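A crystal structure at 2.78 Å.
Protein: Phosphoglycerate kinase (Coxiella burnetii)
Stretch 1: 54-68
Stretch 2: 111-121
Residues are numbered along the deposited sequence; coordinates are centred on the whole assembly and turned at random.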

# COMPACT_ATOMS: atom_id res chain seq x y z
N THR A 54 13.85 -9.93 9.97
CA THR A 54 14.52 -8.73 10.48
C THR A 54 14.95 -8.94 11.93
O THR A 54 16.03 -8.52 12.33
CB THR A 54 13.61 -7.48 10.41
OG1 THR A 54 13.39 -7.12 9.04
CG2 THR A 54 14.24 -6.30 11.15
N ILE A 55 14.08 -9.60 12.69
CA ILE A 55 14.36 -9.91 14.08
C ILE A 55 15.34 -11.09 14.20
O ILE A 55 16.13 -11.14 15.15
CB ILE A 55 13.04 -10.19 14.85
CG1 ILE A 55 12.09 -8.98 14.75
CG2 ILE A 55 13.33 -10.49 16.31
CD1 ILE A 55 10.68 -9.25 15.20
N GLN A 56 15.30 -12.01 13.24
CA GLN A 56 16.23 -13.14 13.24
C GLN A 56 17.66 -12.70 12.90
O GLN A 56 18.62 -13.20 13.47
CB GLN A 56 15.78 -14.24 12.27
CG GLN A 56 14.39 -14.80 12.54
CD GLN A 56 14.13 -16.10 11.78
OE1 GLN A 56 14.54 -17.17 12.21
NE2 GLN A 56 13.44 -16.01 10.64
N LYS A 57 17.79 -11.76 11.96
CA LYS A 57 19.10 -11.26 11.53
C LYS A 57 19.76 -10.42 12.63
O LYS A 57 20.99 -10.44 12.77
CB LYS A 57 18.97 -10.45 10.23
CG LYS A 57 20.31 -10.09 9.57
CD LYS A 57 20.18 -9.82 8.06
CE LYS A 57 19.28 -8.61 7.76
NZ LYS A 57 19.25 -8.27 6.31
N ALA A 58 18.95 -9.70 13.42
CA ALA A 58 19.47 -8.90 14.53
C ALA A 58 20.01 -9.79 15.64
O ALA A 58 21.12 -9.57 16.12
CB ALA A 58 18.39 -8.00 15.07
N ILE A 59 19.23 -10.80 16.02
CA ILE A 59 19.64 -11.80 17.02
C ILE A 59 20.87 -12.60 16.56
O ILE A 59 21.78 -12.85 17.35
CB ILE A 59 18.47 -12.77 17.31
CG1 ILE A 59 17.32 -12.04 18.01
CG2 ILE A 59 18.91 -13.93 18.16
CD1 ILE A 59 16.00 -12.78 17.92
N GLU A 60 20.89 -12.98 15.29
CA GLU A 60 21.99 -13.77 14.73
C GLU A 60 23.30 -12.99 14.76
O GLU A 60 24.38 -13.58 14.91
CB GLU A 60 21.67 -14.20 13.30
CG GLU A 60 22.65 -15.22 12.70
CD GLU A 60 22.40 -15.47 11.21
OE1 GLU A 60 21.40 -14.94 10.67
OE2 GLU A 60 23.22 -16.19 10.58
N GLN A 61 23.21 -11.67 14.61
CA GLN A 61 24.37 -10.78 14.78
C GLN A 61 24.55 -10.33 16.24
O GLN A 61 25.39 -9.48 16.53
CB GLN A 61 24.26 -9.58 13.85
CG GLN A 61 24.32 -9.96 12.38
CD GLN A 61 24.08 -8.79 11.47
OE1 GLN A 61 24.24 -7.64 11.87
NE2 GLN A 61 23.69 -9.08 10.23
N LYS A 62 23.76 -10.92 17.13
CA LYS A 62 23.86 -10.71 18.58
C LYS A 62 23.63 -9.25 19.00
O LYS A 62 24.33 -8.69 19.85
CB LYS A 62 25.16 -11.31 19.14
CG LYS A 62 24.96 -12.77 19.57
CD LYS A 62 26.24 -13.57 19.56
CE LYS A 62 26.00 -14.93 20.18
NZ LYS A 62 27.19 -15.81 20.09
N ALA A 63 22.61 -8.66 18.39
CA ALA A 63 22.10 -7.37 18.83
C ALA A 63 21.37 -7.56 20.15
O ALA A 63 20.98 -8.67 20.51
CB ALA A 63 21.16 -6.78 17.78
N ARG A 64 21.20 -6.46 20.88
CA ARG A 64 20.29 -6.41 22.02
C ARG A 64 19.02 -5.80 21.47
O ARG A 64 18.95 -4.59 21.26
CB ARG A 64 20.87 -5.55 23.14
CG ARG A 64 22.28 -5.95 23.59
CD ARG A 64 23.03 -4.76 24.16
NE ARG A 64 24.20 -5.17 24.94
CZ ARG A 64 24.21 -5.41 26.25
NH1 ARG A 64 23.11 -5.28 26.98
NH2 ARG A 64 25.34 -5.79 26.83
N VAL A 65 18.01 -6.63 21.22
CA VAL A 65 16.88 -6.22 20.37
C VAL A 65 15.64 -5.71 21.12
O VAL A 65 15.08 -6.43 21.95
CB VAL A 65 16.44 -7.37 19.42
CG1 VAL A 65 15.04 -7.12 18.90
CG2 VAL A 65 17.42 -7.50 18.27
N MET A 66 15.24 -4.48 20.81
CA MET A 66 13.99 -3.91 21.30
C MET A 66 12.99 -3.78 20.14
O MET A 66 13.17 -2.94 19.26
CB MET A 66 14.24 -2.54 21.92
CG MET A 66 15.00 -2.57 23.22
SD MET A 66 15.61 -0.93 23.71
CE MET A 66 17.09 -0.83 22.72
N ILE A 67 11.95 -4.60 20.15
CA ILE A 67 10.98 -4.62 19.06
C ILE A 67 9.85 -3.65 19.33
O ILE A 67 9.14 -3.77 20.33
CB ILE A 67 10.37 -6.02 18.85
CG1 ILE A 67 11.47 -7.07 18.65
CG2 ILE A 67 9.42 -5.99 17.66
CD1 ILE A 67 10.97 -8.50 18.73
N LEU A 68 9.65 -2.71 18.42
CA LEU A 68 8.70 -1.62 18.61
C LEU A 68 7.51 -1.76 17.63
O LEU A 68 7.72 -2.07 16.47
CB LEU A 68 9.43 -0.30 18.40
CG LEU A 68 9.04 0.89 19.27
CD1 LEU A 68 9.21 0.60 20.78
CD2 LEU A 68 9.87 2.07 18.83
N ALA A 111 17.44 -3.33 30.39
CA ALA A 111 18.55 -4.22 30.13
C ALA A 111 18.04 -5.27 29.15
O ALA A 111 16.90 -5.72 29.24
CB ALA A 111 19.01 -4.88 31.42
N VAL A 112 18.89 -5.61 28.18
CA VAL A 112 18.59 -6.65 27.20
C VAL A 112 19.92 -7.29 26.84
O VAL A 112 20.84 -6.59 26.41
CB VAL A 112 17.92 -6.10 25.93
CG1 VAL A 112 17.77 -7.18 24.87
CG2 VAL A 112 16.57 -5.53 26.26
N GLU A 113 20.03 -8.60 27.03
CA GLU A 113 21.29 -9.30 26.80
C GLU A 113 21.55 -9.41 25.29
O GLU A 113 20.59 -9.41 24.50
CB GLU A 113 21.25 -10.69 27.45
CG GLU A 113 22.59 -11.41 27.48
CD GLU A 113 22.52 -12.74 28.21
OE1 GLU A 113 23.59 -13.38 28.38
OE2 GLU A 113 21.40 -13.14 28.62
N PRO A 114 22.83 -9.46 24.88
CA PRO A 114 23.10 -9.70 23.46
C PRO A 114 22.46 -10.99 22.95
O PRO A 114 22.60 -12.04 23.59
CB PRO A 114 24.63 -9.80 23.42
CG PRO A 114 25.08 -8.93 24.53
CD PRO A 114 24.05 -9.07 25.62
N GLY A 115 21.73 -10.90 21.84
CA GLY A 115 21.14 -12.07 21.21
C GLY A 115 19.69 -12.38 21.59
O GLY A 115 19.03 -13.15 20.90
N GLN A 116 19.19 -11.79 22.68
CA GLN A 116 17.78 -11.92 23.00
C GLN A 116 17.02 -10.69 22.48
O GLN A 116 17.62 -9.72 22.03
CB GLN A 116 17.54 -12.14 24.51
CG GLN A 116 17.96 -11.00 25.44
CD GLN A 116 17.26 -11.06 26.79
OE1 GLN A 116 16.11 -10.62 26.93
NE2 GLN A 116 17.96 -11.58 27.80
N ALA A 117 15.69 -10.77 22.54
CA ALA A 117 14.82 -9.72 21.99
C ALA A 117 13.60 -9.49 22.87
O ALA A 117 12.95 -10.44 23.31
CB ALA A 117 14.37 -10.10 20.59
N ILE A 118 13.29 -8.23 23.11
CA ILE A 118 12.12 -7.87 23.90
C ILE A 118 11.16 -7.06 23.05
O ILE A 118 11.58 -6.39 22.10
CB ILE A 118 12.50 -7.13 25.23
CG1 ILE A 118 13.17 -5.77 24.96
CG2 ILE A 118 13.42 -8.00 26.07
CD1 ILE A 118 12.20 -4.66 24.57
N LEU A 119 9.88 -7.14 23.37
CA LEU A 119 8.83 -6.40 22.66
C LEU A 119 8.25 -5.33 23.59
O LEU A 119 7.62 -5.65 24.59
CB LEU A 119 7.72 -7.34 22.18
CG LEU A 119 6.50 -6.73 21.46
CD1 LEU A 119 6.91 -5.99 20.19
CD2 LEU A 119 5.49 -7.81 21.16
N CYS A 120 8.50 -4.07 23.24
CA CYS A 120 7.94 -2.94 23.96
C CYS A 120 6.42 -2.92 23.77
O CYS A 120 5.91 -3.28 22.69
CB CYS A 120 8.54 -1.63 23.45
SG CYS A 120 10.35 -1.47 23.70
N GLU A 121 5.72 -2.48 24.82
CA GLU A 121 4.27 -2.41 24.78
C GLU A 121 3.81 -1.34 23.77
O GLU A 121 4.49 -0.32 23.60
CB GLU A 121 3.73 -2.13 26.18
CG GLU A 121 2.22 -2.05 26.30
CD GLU A 121 1.50 -3.24 25.69
OE1 GLU A 121 1.53 -3.39 24.44
OE2 GLU A 121 0.86 -4.00 26.45

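What holds the two backbones together? Strands 64-68 and 117-120 run parallel, and the hydrogen bonds come from alternate residues of the first strand. Val65 N donates to Gln116 O (3.2 Å) while Val65 O accepts from Ile118 N (2.8 Å); Ile67 N then donates to Ile118 O (2.7 Å) and Ile67 O accepts from Cys120 N (3.0 Å). Met66, lying between them, presents its CA to Ile118 O at 3.5 Å, a CA-H...O contact.

How does the ladder begin? A type II turn from Glu113 to Gln116 brings Gly115 N to Ala63 O, a 2.7 Å hydrogen bond. Gly115 has phi/psi of 95/-17, where a CB would be jammed against the preceding carbonyl oxygen, so the turn itself calls for glycine.

Which side chains meet on the face carrying Val65, Ala117, Ile67 and Leu119? Ala117 is small, and neighbours gather round its methyl: Val65 CG1, with chi1 t, lies 3.5 Å from Ala117 CB, and Ile67 CD1, reached through an m,t rotamer, lies 4.2 Å from it. The helix adds Ile59 CD1, also m,t, at 4.1 Å from Ala117 CB. Leu119, t,p, brings its CD1 to 3.6 Å from Ile67 CG2.

What fills the opposite face? Ile118 has chi1 and chi2 both p, and its end comes nearer the first strand, placing CD1 3.7 Å from Met66 CG. Beyond CG, the m,t,m chain of Met66 leads away. The contact is apolar, so its gain is dispersion and exclusion of water.

Why is Arg64 extended? Its chi1 is m, with chi2 and chi3 t, which carries the guanidinium out to the loop before the second strand. Pro114 CD lies over one face, 3.7 Å from Arg64 CZ, and Arg64 NH1 is 2.7 Å from Val112 O. NE and NH2 are hydrogen-bonded elsewhere in the structure.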